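Local coordinates for JSC1_58120g3 ([Leptolyngbya] sp. JSC-1, PDB 6XHH), which probably senses far-red light as a cyanobacteriochrome, through a verdin-type bilin held in its GAF domain, at residues Trp60-Trp68 against His117-Glu125; Val88-Trp99 against Pro152-Gln161. One frame throughout, in Å; residues are numbered along the deposited sequence.

Interaction 1 (Trp60-Trp68 against His117-Glu125). With M1V (mesobiliverdin IX(alpha)), chain C.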
loop_
_atom_site.group_PDB
_atom_site.type_symbol
_atom_site.label_atom_id
_atom_site.label_comp_id
_atom_site.label_asym_id
_atom_site.label_seq_id
_atom_site.Cartn_x
_atom_site.Cartn_y
_atom_site.Cartn_z
ATOM N N TRP A 60 2.882 0.696 17.867
ATOM C CA TRP A 60 1.518 0.792 17.369
ATOM C C TRP A 60 0.814 -0.555 17.498
ATOM O O TRP A 60 1.448 -1.596 17.686
ATOM C CB TRP A 60 1.550 1.265 15.912
ATOM C CG TRP A 60 2.349 2.515 15.787
ATOM C CD1 TRP A 60 3.682 2.631 15.488
ATOM C CD2 TRP A 60 1.874 3.840 16.021
ATOM N NE1 TRP A 60 4.052 3.954 15.504
ATOM C CE2 TRP A 60 2.962 4.717 15.829
ATOM C CE3 TRP A 60 0.629 4.374 16.376
ATOM C CZ2 TRP A 60 2.840 6.100 15.972
ATOM C CZ3 TRP A 60 0.509 5.745 16.506
ATOM C CH2 TRP A 60 1.611 6.592 16.315
ATOM N N ARG A 61 -0.516 -0.531 17.394
ATOM C CA ARG A 61 -1.267 -1.780 17.386
ATOM C C ARG A 61 -0.901 -2.602 16.160
ATOM O O ARG A 61 -0.638 -2.066 15.081
ATOM C CB ARG A 61 -2.778 -1.519 17.394
ATOM C CG ARG A 61 -3.330 -1.103 18.743
ATOM C CD ARG A 61 -4.806 -1.435 18.935
ATOM N NE ARG A 61 -5.672 -0.912 17.880
ATOM C CZ ARG A 61 -6.057 0.355 17.753
ATOM N NH1 ARG A 61 -5.648 1.288 18.606
ATOM N NH2 ARG A 61 -6.855 0.695 16.750
ATOM N N LYS A 62 -0.904 -3.921 16.336
ATOM C CA LYS A 62 -0.710 -4.838 15.224
ATOM C C LYS A 62 -2.008 -4.968 14.440
ATOM O O LYS A 62 -3.077 -5.172 15.026
ATOM C CB LYS A 62 -0.252 -6.204 15.732
ATOM C CG LYS A 62 1.208 -6.221 16.156
ATOM C CD LYS A 62 1.716 -7.636 16.383
ATOM C CE LYS A 62 2.805 -7.672 17.451
ATOM N NZ LYS A 62 3.500 -8.992 17.503
ATOM N N LEU A 63 -1.917 -4.823 13.114
ATOM C CA LEU A 63 -3.085 -4.945 12.251
ATOM C C LEU A 63 -3.270 -6.341 11.677
ATOM O O LEU A 63 -4.387 -6.679 11.266
ATOM C CB LEU A 63 -3.007 -3.940 11.092
ATOM C CG LEU A 63 -2.803 -2.508 11.577
ATOM C CD1 LEU A 63 -2.861 -1.590 10.372
ATOM C CD2 LEU A 63 -3.839 -2.124 12.622
ATOM N N VAL A 64 -2.213 -7.158 11.628
ATOM C CA VAL A 64 -2.369 -8.498 11.085
ATOM C C VAL A 64 -3.367 -9.262 11.944
ATOM O O VAL A 64 -3.366 -9.155 13.178
ATOM C CB VAL A 64 -1.018 -9.221 11.004
ATOM C CG1 VAL A 64 -1.225 -10.694 10.668
ATOM C CG2 VAL A 64 -0.142 -8.570 9.938
ATOM N N GLY A 65 -4.238 -10.029 11.283
ATOM C CA GLY A 65 -5.369 -10.664 11.914
ATOM C C GLY A 65 -6.673 -9.921 11.714
ATOM O O GLY A 65 -7.742 -10.541 11.755
ATOM N N SER A 66 -6.604 -8.622 11.475
ATOM C CA SER A 66 -7.773 -7.765 11.396
ATOM C C SER A 66 -8.192 -7.571 9.946
ATOM O O SER A 66 -7.395 -7.707 9.018
ATOM C CB SER A 66 -7.486 -6.404 12.044
ATOM O OG SER A 66 -7.334 -6.535 13.452
ATOM N N GLY A 67 -9.466 -7.251 9.763
ATOM C CA GLY A 67 -9.967 -6.941 8.442
ATOM C C GLY A 67 -10.355 -5.487 8.281
ATOM O O GLY A 67 -10.590 -4.769 9.261
ATOM N N TRP A 68 -10.424 -5.041 7.034
ATOM C CA TRP A 68 -11.029 -3.759 6.686
ATOM C C TRP A 68 -12.049 -4.048 5.597
ATOM O O TRP A 68 -11.680 -4.472 4.494
ATOM C CB TRP A 68 -9.965 -2.761 6.230
ATOM C CG TRP A 68 -10.438 -1.380 5.895
ATOM C CD1 TRP A 68 -11.724 -0.944 5.740
ATOM C CD2 TRP A 68 -9.597 -0.245 5.682
ATOM N NE1 TRP A 68 -11.731 0.408 5.438
ATOM C CE2 TRP A 68 -10.433 0.854 5.394
ATOM C CE3 TRP A 68 -8.213 -0.049 5.711
ATOM C CZ2 TRP A 68 -9.919 2.129 5.142
ATOM C CZ3 TRP A 68 -7.713 1.207 5.449
ATOM C CH2 TRP A 68 -8.553 2.271 5.169
ATOM N N HIS A 117 -14.382 7.279 5.476
ATOM C CA HIS A 117 -13.056 6.820 5.079
ATOM C C HIS A 117 -12.003 7.316 6.062
ATOM O O HIS A 117 -11.185 6.532 6.571
ATOM C CB HIS A 117 -12.778 7.306 3.654
ATOM C CG HIS A 117 -11.513 6.775 3.045
ATOM N ND1 HIS A 117 -11.137 7.086 1.758
ATOM C CD2 HIS A 117 -10.540 5.963 3.534
ATOM C CE1 HIS A 117 -9.989 6.492 1.472
ATOM N NE2 HIS A 117 -9.609 5.799 2.529
ATOM N N ILE A 118 -12.052 8.612 6.393
ATOM C CA ILE A 118 -11.140 9.167 7.394
ATOM C C ILE A 118 -11.274 8.419 8.717
ATOM O O ILE A 118 -10.277 8.099 9.368
ATOM C CB ILE A 118 -11.395 10.674 7.571
ATOM C CG1 ILE A 118 -10.941 11.421 6.317
ATOM C CG2 ILE A 118 -10.624 11.209 8.777
ATOM C CD1 ILE A 118 -11.356 12.882 6.313
ATOM N N GLU A 119 -12.506 8.108 9.124
ATOM C CA GLU A 119 -12.706 7.440 10.410
ATOM C C GLU A 119 -12.134 6.023 10.391
ATOM O O GLU A 119 -11.545 5.557 11.378
ATOM C CB GLU A 119 -14.201 7.431 10.746
ATOM C CG GLU A 119 -14.529 6.833 12.099
ATOM C CD GLU A 119 -16.020 6.605 12.285
ATOM O OE1 GLU A 119 -16.396 5.798 13.162
ATOM O OE2 GLU A 119 -16.816 7.233 11.551
ATOM N N ALA A 120 -12.298 5.329 9.267
ATOM C CA ALA A 120 -11.702 4.008 9.088
ATOM C C ALA A 120 -10.182 4.065 9.214
ATOM O O ALA A 120 -9.574 3.230 9.894
ATOM C CB ALA A 120 -12.107 3.439 7.727
ATOM N N LEU A 121 -9.557 5.055 8.580
ATOM C CA LEU A 121 -8.114 5.238 8.699
ATOM C C LEU A 121 -7.703 5.518 10.141
ATOM O O LEU A 121 -6.739 4.931 10.649
ATOM C CB LEU A 121 -7.669 6.368 7.756
ATOM C CG LEU A 121 -7.686 5.990 6.266
ATOM C CD1 LEU A 121 -7.724 7.211 5.342
ATOM C CD2 LEU A 121 -6.487 5.125 5.958
ATOM N N GLU A 122 -8.432 6.402 10.825
ATOM C CA GLU A 122 -8.182 6.627 12.245
ATOM C C GLU A 122 -8.280 5.332 13.044
ATOM O O GLU A 122 -7.498 5.109 13.976
ATOM C CB GLU A 122 -9.161 7.672 12.791
ATOM C CG GLU A 122 -8.823 9.114 12.421
ATOM C CD GLU A 122 -9.982 10.047 12.677
ATOM O OE1 GLU A 122 -11.111 9.541 12.852
ATOM O OE2 GLU A 122 -9.768 11.275 12.709
ATOM N N SER A 123 -9.226 4.451 12.691
ATOM C CA SER A 123 -9.353 3.199 13.435
ATOM C C SER A 123 -8.136 2.301 13.268
ATOM O O SER A 123 -7.912 1.421 14.110
ATOM C CB SER A 123 -10.621 2.442 13.017
ATOM O OG SER A 123 -10.400 1.625 11.875
ATOM N N PHE A 124 -7.351 2.499 12.208
ATOM C CA PHE A 124 -6.121 1.755 12.002
ATOM C C PHE A 124 -4.889 2.568 12.379
ATOM O O PHE A 124 -3.760 2.135 12.104
ATOM C CB PHE A 124 -6.052 1.275 10.551
ATOM C CG PHE A 124 -7.120 0.264 10.212
ATOM C CD1 PHE A 124 -7.168 -0.954 10.875
ATOM C CD2 PHE A 124 -8.093 0.542 9.264
ATOM C CE1 PHE A 124 -8.150 -1.876 10.586
ATOM C CE2 PHE A 124 -9.082 -0.384 8.973
ATOM C CZ PHE A 124 -9.105 -1.593 9.631
ATOM N N GLU A 125 -5.094 3.726 13.026
ATOM C CA GLU A 125 -4.036 4.599 13.544
ATOM C C GLU A 125 -3.245 5.293 12.436
ATOM O O GLU A 125 -2.093 5.675 12.640
ATOM C CB GLU A 125 -3.081 3.841 14.461
ATOM C CG GLU A 125 -3.790 3.002 15.492
ATOM C CD GLU A 125 -2.841 2.524 16.547
ATOM O OE1 GLU A 125 -2.879 3.065 17.666
ATOM O OE2 GLU A 125 -2.042 1.625 16.248
HETATM O OA M1V C . -14.304 1.789 5.710
HETATM C C1A M1V C . -15.015 2.606 5.144
HETATM N NA M1V C . -14.695 3.211 3.993
HETATM C C2A M1V C . -16.281 3.041 5.587
HETATM C CMA M1V C . -16.984 2.587 6.846
HETATM C C3A M1V C . -16.764 3.966 4.665
HETATM C CAA M1V C . -18.050 4.700 4.713
HETATM C CBA M1V C . -18.949 4.375 3.518
HETATM C C4A M1V C . -15.722 4.083 3.620
HETATM C CHA M1V C . -15.821 4.885 2.515
HETATM C C1B M1V C . -14.891 5.096 1.402
HETATM C C2B M1V C . -15.168 6.036 0.376
HETATM C CMB M1V C . -16.385 6.926 0.297
HETATM C C3B M1V C . -14.129 5.998 -0.505
HETATM C CAB M1V C . -13.980 6.838 -1.761
HETATM C CBB M1V C . -12.909 7.921 -1.548
HETATM C CGB M1V C . -13.388 8.956 -0.552
HETATM O O2B M1V C . -14.334 9.723 -0.856
HETATM O O1B M1V C . -12.861 9.069 0.577
HETATM N NB M1V C . -13.717 4.504 1.132
HETATM C C4B M1V C . -13.219 5.015 -0.015
HETATM C CHB M1V C . -12.031 4.708 -0.696
HETATM C C1C M1V C . -10.907 3.954 -0.331
HETATM C C2C M1V C . -9.693 4.029 -1.028
HETATM C CAC M1V C . -9.467 4.847 -2.281
HETATM C CBC M1V C . -10.042 3.944 -3.409
HETATM C CGC M1V C . -10.369 4.653 -4.715
HETATM O O2C M1V C . -10.145 5.877 -4.854
HETATM O O1C M1V C . -10.881 4.024 -5.676
HETATM C C3C M1V C . -8.806 3.157 -0.401
HETATM C CMC M1V C . -7.383 2.926 -0.828
HETATM N NC M1V C . -10.756 3.075 0.720
HETATM C C4C M1V C . -9.476 2.580 0.697
HETATM C CHC M1V C . -9.081 1.620 1.673
HETATM C C1D M1V C . -7.843 1.112 1.980
HETATM C C2D M1V C . -7.559 -0.245 2.296
HETATM C CMD M1V C . -8.560 -1.375 2.297
HETATM N ND M1V C . -6.666 1.838 2.106
HETATM C C4D M1V C . -5.678 0.985 2.451
HETATM O OD M1V C . -4.515 1.344 2.637
HETATM C C3D M1V C . -6.229 -0.331 2.570
HETATM C CAD M1V C . -5.477 -1.592 2.915
HETATM C CBD M1V C . -5.180 -1.608 4.398
#
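Glu125 OE2 accepts the backbone N-H of Arg61 at 2.9 Å, on the syn side of the carboxylate and 17° out of its plane. The same oxygen lies 3.6 Å from Trp60 CB and near the plane of that indole, at its edge by CE3. The Arg61 chain bends at chi3 and lays its guanidinium with one face over the carboxylate carbon; Arg61 NH1 is 3.4 Å from Glu125 OE1, but the oxygen sits well out of the guanidinium plane, so this salt bridge works through charge alone. Glu125 has positive phi and is the C-prime residue of the Schellman motif that ends helix 115-123, and its side chain reaches the 60-68 loop from there.

In this GAF domain the same helix and the edge strand 67-68 wall one side of the bilin pocket. A chi1 of -177° swings the Trp68 ring away from its own backbone N, and the indole slips between Phe124 and the mesobiliverdin. Phe124 CE2 approaches one face, 3.3 Å from Trp68 CD2, with the two rings inclined at 36°; the D-ring side of the bilin lies over the opposite face. Leu121 CD2 meets the indole edge at Trp68 CH2, and Ala120 CB comes within 3.6 Å of Trp68 CZ2. From that wedged position Trp68 NE1 donates to M1V OA at 2.9 Å. A leucine in its place would probably leave that carbonyl without this donor and open a gap between Phe124 and the bilin. One turn before Leu121, His117 lays a ring face against the bilin near M1V NC, while its ND1 donates to propionate oxygen O1B (2.9 Å).

Interaction 2 (Val88-Trp99 against Pro152-Gln161). With EDO (1,2-ethanediol), chain E.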
loop_
_atom_site.group_PDB
_atom_site.type_symbol
_atom_site.label_atom_id
_atom_site.label_comp_id
_atom_site.label_asym_id
_atom_site.label_seq_id
_atom_site.Cartn_x
_atom_site.Cartn_y
_atom_site.Cartn_z
ATOM N N VAL A 88 -2.809 8.361 -2.904
ATOM C CA VAL A 88 -1.678 9.070 -2.307
ATOM C C VAL A 88 -2.216 10.190 -1.428
ATOM O O VAL A 88 -2.809 11.139 -1.941
ATOM C CB VAL A 88 -0.738 9.641 -3.375
ATOM C CG1 VAL A 88 0.472 10.289 -2.722
ATOM C CG2 VAL A 88 -0.331 8.548 -4.383
ATOM N N VAL A 89 -2.018 10.084 -0.116
ATOM C CA VAL A 89 -2.598 11.029 0.849
ATOM C C VAL A 89 -1.528 11.454 1.854
ATOM O O VAL A 89 -1.202 10.703 2.784
ATOM C CB VAL A 89 -3.810 10.427 1.561
ATOM C CG1 VAL A 89 -4.387 11.433 2.567
ATOM C CG2 VAL A 89 -4.858 9.996 0.532
ATOM N N ASP A 90 -0.990 12.669 1.690
ATOM C CA ASP A 90 -0.017 13.182 2.653
ATOM C C ASP A 90 -0.616 13.262 4.053
ATOM O O ASP A 90 0.039 12.928 5.043
ATOM C CB ASP A 90 0.463 14.575 2.253
ATOM C CG ASP A 90 1.346 14.574 1.033
ATOM O OD1 ASP A 90 1.489 13.510 0.403
ATOM O OD2 ASP A 90 1.924 15.641 0.736
ATOM N N ASP A 91 -1.856 13.731 4.142
ATOM C CA ASP A 91 -2.499 14.097 5.400
ATOM C C ASP A 91 -3.964 13.698 5.256
ATOM O O ASP A 91 -4.664 14.280 4.429
ATOM C CB ASP A 91 -2.344 15.602 5.634
ATOM C CG ASP A 91 -2.928 16.082 6.953
ATOM O OD1 ASP A 91 -3.845 15.444 7.487
ATOM O OD2 ASP A 91 -2.467 17.136 7.427
ATOM N N ILE A 92 -4.431 12.717 6.036
ATOM C CA ILE A 92 -5.793 12.215 5.853
ATOM C C ILE A 92 -6.852 13.291 6.073
ATOM O O ILE A 92 -8.007 13.114 5.662
ATOM C CB ILE A 92 -6.084 10.997 6.764
ATOM C CG1 ILE A 92 -6.094 11.384 8.248
ATOM C CG2 ILE A 92 -5.131 9.842 6.448
ATOM C CD1 ILE A 92 -6.690 10.274 9.135
ATOM N N TYR A 93 -6.500 14.399 6.712
ATOM C CA TYR A 93 -7.466 15.462 6.944
ATOM C C TYR A 93 -7.467 16.506 5.846
ATOM O O TYR A 93 -8.327 17.395 5.863
ATOM C CB TYR A 93 -7.197 16.127 8.296
ATOM C CG TYR A 93 -7.235 15.134 9.430
ATOM C CD1 TYR A 93 -8.387 14.398 9.702
ATOM C CD2 TYR A 93 -6.114 14.899 10.208
ATOM C CE1 TYR A 93 -8.426 13.475 10.742
ATOM C CE2 TYR A 93 -6.148 13.979 11.238
ATOM C CZ TYR A 93 -7.303 13.271 11.494
ATOM O OH TYR A 93 -7.332 12.364 12.528
ATOM N N LEU A 94 -6.530 16.425 4.903
ATOM C CA LEU A 94 -6.459 17.386 3.813
ATOM C C LEU A 94 -6.746 16.785 2.449
ATOM O O LEU A 94 -7.328 17.467 1.606
ATOM C CB LEU A 94 -5.084 18.070 3.787
ATOM C CG LEU A 94 -4.748 18.882 5.044
ATOM C CD1 LEU A 94 -3.364 19.484 4.950
ATOM C CD2 LEU A 94 -5.778 19.981 5.254
ATOM N N GLY A 95 -6.369 15.545 2.189
ATOM C CA GLY A 95 -6.904 14.837 1.044
ATOM C C GLY A 95 -5.828 14.320 0.108
ATOM O O GLY A 95 -4.632 14.430 0.360
ATOM N N GLU A 96 -6.293 13.744 -0.993
ATOM C CA GLU A 96 -5.432 12.985 -1.891
ATOM C C GLU A 96 -4.749 13.874 -2.926
ATOM O O GLU A 96 -5.290 14.891 -3.368
ATOM C CB GLU A 96 -6.223 11.889 -2.605
ATOM C CG GLU A 96 -7.265 12.410 -3.585
ATOM C CD GLU A 96 -7.699 11.355 -4.607
ATOM O OE1 GLU A 96 -6.839 10.756 -5.273
ATOM O OE2 GLU A 96 -8.912 11.113 -4.730
ATOM N N THR A 97 -3.531 13.474 -3.290
ATOM C CA THR A 97 -2.807 14.049 -4.413
ATOM C C THR A 97 -3.338 13.459 -5.714
ATOM O O THR A 97 -3.388 12.234 -5.866
ATOM C CB THR A 97 -1.313 13.740 -4.277
ATOM O OG1 THR A 97 -0.824 14.267 -3.037
ATOM C CG2 THR A 97 -0.538 14.346 -5.437
ATOM N N ILE A 98 -3.728 14.319 -6.656
ATOM C CA ILE A 98 -4.329 13.808 -7.886
ATOM C C ILE A 98 -3.256 13.174 -8.763
ATOM O O ILE A 98 -2.202 13.773 -9.024
ATOM C CB ILE A 98 -5.091 14.913 -8.631
ATOM C CG1 ILE A 98 -6.161 15.523 -7.709
ATOM C CG2 ILE A 98 -5.754 14.322 -9.856
ATOM C CD1 ILE A 98 -7.166 14.521 -7.179
ATOM N N TRP A 99 -3.524 11.946 -9.208
ATOM C CA TRP A 99 -2.619 11.147 -10.029
ATOM C C TRP A 99 -3.260 10.947 -11.394
ATOM O O TRP A 99 -4.317 10.311 -11.499
ATOM C CB TRP A 99 -2.361 9.806 -9.350
ATOM C CG TRP A 99 -1.477 8.837 -10.079
ATOM C CD1 TRP A 99 -1.839 7.954 -11.055
ATOM C CD2 TRP A 99 -0.091 8.636 -9.838
ATOM N NE1 TRP A 99 -0.742 7.219 -11.451
ATOM C CE2 TRP A 99 0.344 7.622 -10.719
ATOM C CE3 TRP A 99 0.835 9.236 -8.984
ATOM C CZ2 TRP A 99 1.663 7.175 -10.741
ATOM C CZ3 TRP A 99 2.142 8.790 -9.009
ATOM C CH2 TRP A 99 2.545 7.777 -9.888
ATOM N N PRO A 152 1.394 13.634 9.546
ATOM C CA PRO A 152 1.390 13.611 8.078
ATOM C C PRO A 152 2.793 13.393 7.538
ATOM O O PRO A 152 3.801 13.636 8.206
ATOM C CB PRO A 152 0.872 15.008 7.696
ATOM C CG PRO A 152 0.225 15.545 8.932
ATOM C CD PRO A 152 0.933 14.924 10.082
ATOM N N ARG A 153 2.857 12.952 6.289
ATOM C CA ARG A 153 4.137 12.803 5.622
ATOM C C ARG A 153 3.907 13.040 4.147
ATOM O O ARG A 153 2.910 12.568 3.599
ATOM C CB ARG A 153 4.730 11.415 5.838
ATOM C CG ARG A 153 6.102 11.235 5.211
ATOM C CD ARG A 153 6.268 9.804 4.824
ATOM N NE ARG A 153 7.642 9.386 4.547
ATOM C CZ ARG A 153 8.195 9.366 3.342
ATOM N NH1 ARG A 153 7.528 9.826 2.293
ATOM N NH2 ARG A 153 9.428 8.908 3.196
ATOM N N HIS A 154 4.812 13.788 3.525
ATOM C CA HIS A 154 4.688 14.084 2.109
ATOM C C HIS A 154 5.181 12.903 1.287
ATOM O O HIS A 154 6.281 12.399 1.521
ATOM C CB HIS A 154 5.493 15.337 1.767
ATOM C CG HIS A 154 5.594 15.597 0.306
ATOM N ND1 HIS A 154 4.487 15.809 -0.487
ATOM C CD2 HIS A 154 6.667 15.714 -0.504
ATOM C CE1 HIS A 154 4.877 16.022 -1.732
ATOM N NE2 HIS A 154 6.194 15.968 -1.770
ATOM N N TRP A 155 4.364 12.458 0.333
ATOM C CA TRP A 155 4.745 11.413 -0.611
ATOM C C TRP A 155 5.114 12.044 -1.946
ATOM O O TRP A 155 4.325 12.808 -2.504
ATOM C CB TRP A 155 3.609 10.399 -0.816
ATOM C CG TRP A 155 3.040 9.843 0.463
ATOM C CD1 TRP A 155 1.874 10.235 1.081
ATOM C CD2 TRP A 155 3.616 8.832 1.307
ATOM N NE1 TRP A 155 1.687 9.520 2.248
ATOM C CE2 TRP A 155 2.742 8.654 2.411
ATOM C CE3 TRP A 155 4.782 8.064 1.241
ATOM C CZ2 TRP A 155 2.998 7.727 3.436
ATOM C CZ3 TRP A 155 5.032 7.137 2.264
ATOM C CH2 TRP A 155 4.134 6.981 3.347
ATOM N N ASP A 156 6.304 11.739 -2.467
ATOM C CA ASP A 156 6.612 12.231 -3.806
ATOM C C ASP A 156 6.395 11.126 -4.836
ATOM O O ASP A 156 6.239 9.948 -4.506
ATOM C CB ASP A 156 8.032 12.826 -3.895
ATOM C CG ASP A 156 9.138 11.828 -3.623
ATOM O OD1 ASP A 156 9.070 10.667 -4.084
ATOM O OD2 ASP A 156 10.140 12.237 -2.996
ATOM N N GLU A 157 6.360 11.516 -6.113
ATOM C CA GLU A 157 5.915 10.538 -7.095
ATOM C C GLU A 157 6.951 9.442 -7.313
ATOM O O GLU A 157 6.588 8.319 -7.673
ATOM C CB GLU A 157 5.523 11.222 -8.406
ATOM C CG GLU A 157 6.577 12.009 -9.112
ATOM C CD GLU A 157 6.016 12.652 -10.383
ATOM O OE1 GLU A 157 5.082 13.486 -10.276
ATOM O OE2 GLU A 157 6.491 12.299 -11.484
ATOM N N ALA A 158 8.238 9.729 -7.085
ATOM C CA ALA A 158 9.246 8.673 -7.154
ATOM C C ALA A 158 9.017 7.599 -6.090
ATOM O O ALA A 158 9.229 6.411 -6.342
ATOM C CB ALA A 158 10.649 9.269 -7.021
ATOM N N GLU A 159 8.593 7.995 -4.886
ATOM C CA GLU A 159 8.225 7.005 -3.880
ATOM C C GLU A 159 7.016 6.188 -4.308
ATOM O O GLU A 159 6.962 4.975 -4.078
ATOM C CB GLU A 159 7.935 7.698 -2.553
ATOM C CG GLU A 159 9.160 8.312 -1.963
ATOM C CD GLU A 159 8.833 9.168 -0.765
ATOM O OE1 GLU A 159 7.708 9.687 -0.690
ATOM O OE2 GLU A 159 9.715 9.348 0.077
ATOM N N VAL A 160 6.020 6.835 -4.905
ATOM C CA VAL A 160 4.846 6.083 -5.344
ATOM C C VAL A 160 5.228 5.114 -6.457
ATOM O O VAL A 160 4.778 3.959 -6.488
ATOM C CB VAL A 160 3.732 7.057 -5.780
ATOM C CG1 VAL A 160 2.509 6.286 -6.216
ATOM C CG2 VAL A 160 3.379 8.012 -4.643
ATOM N N GLN A 161 6.086 5.555 -7.374
ATOM C CA GLN A 161 6.554 4.657 -8.421
ATOM C C GLN A 161 7.323 3.480 -7.836
ATOM O O GLN A 161 7.107 2.329 -8.240
ATOM C CB GLN A 161 7.402 5.436 -9.431
ATOM C CG GLN A 161 6.550 6.158 -10.458
ATOM C CD GLN A 161 7.025 7.564 -10.796
ATOM O OE1 GLN A 161 8.188 7.913 -10.597
ATOM N NE2 GLN A 161 6.111 8.381 -11.312
HETATM C C1 EDO E . 9.737 10.818 6.977
HETATM O O1 EDO E . 9.710 9.385 6.869
HETATM C C2 EDO E . 9.937 11.234 8.436
HETATM O O2 EDO E . 10.988 10.435 9.003
HETATM O O HOH W 1 1.834 13.990 -2.348
#
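Asp90 carries most of the polar contact with 152-161. Its CG stands anti to the carbonyl carbon (chi1 -71°), which turns the carboxylate along the facing loop. His154 ND1 donates to Asp90 OD2 at 2.8 Å, in the imidazole plane and on the syn side, with ring and carboxylate planes 84° apart. Trp155 N reaches Asp90 OD1 at 3.1 Å in a nearly straight bond (170°), but from above the carboxylate plane. A water donates to Asp90 OD1 and to Trp155 O and accepts from Thr97 OG1, tying the corner and Trp155 to strand 95-100.

Among backbone acceptors, Asp90 O takes Arg153 N at 3.1 Å. Trp155 NE1 donates to Val89 O at 3.2 Å; that oxygen lies in the indole plane, although the donor stands well above the carbonyl plane.

The apolar contacts centre on Val88 and Val160. Val88 CG2 and Val160 CG2 meet tip to tip at 3.8 Å, Val88 CG1 packs on Trp155 CB, and the Trp99 and Val160 side chains run past each other in opposite directions, CZ3 touching CG1.

Asp156 and Glu159 form a capping box at the start of helix 157-178, and Arg153 grips Glu159 end-on through NH1 and NH2. The contact thus joins the corner after edge strand 87-89 to the loop entering that long helix, with Trp155 also touching Ala130 of the adjacent strand 128-136.

Overall arrangement
Interactions 1 and 2 lie with their centres 18 Å apart and engage opposite outermost strands of the six-stranded antiparallel sheet, 67-68 and 87-89. Helix 115-123 bridges them: its 60-68 contact belongs to interaction 1, yet Glu122 OE2 is 2.7 Å from Tyr93 OH, a probable hydrogen bond, while Ile118 packs on Ile92 and Tyr93 of interaction 2, and Leu121 on Ile92. Along the chain the four segments alternate, so the two contacts interlock. Only interaction 1 holds residues of the bilin pocket, while in interaction 2 the Val89 side chain comes within about 7 Å of the chromophore. Arg80 links the two regions further, hydrogen-bonding the bilin and forming a salt bridge with Glu96.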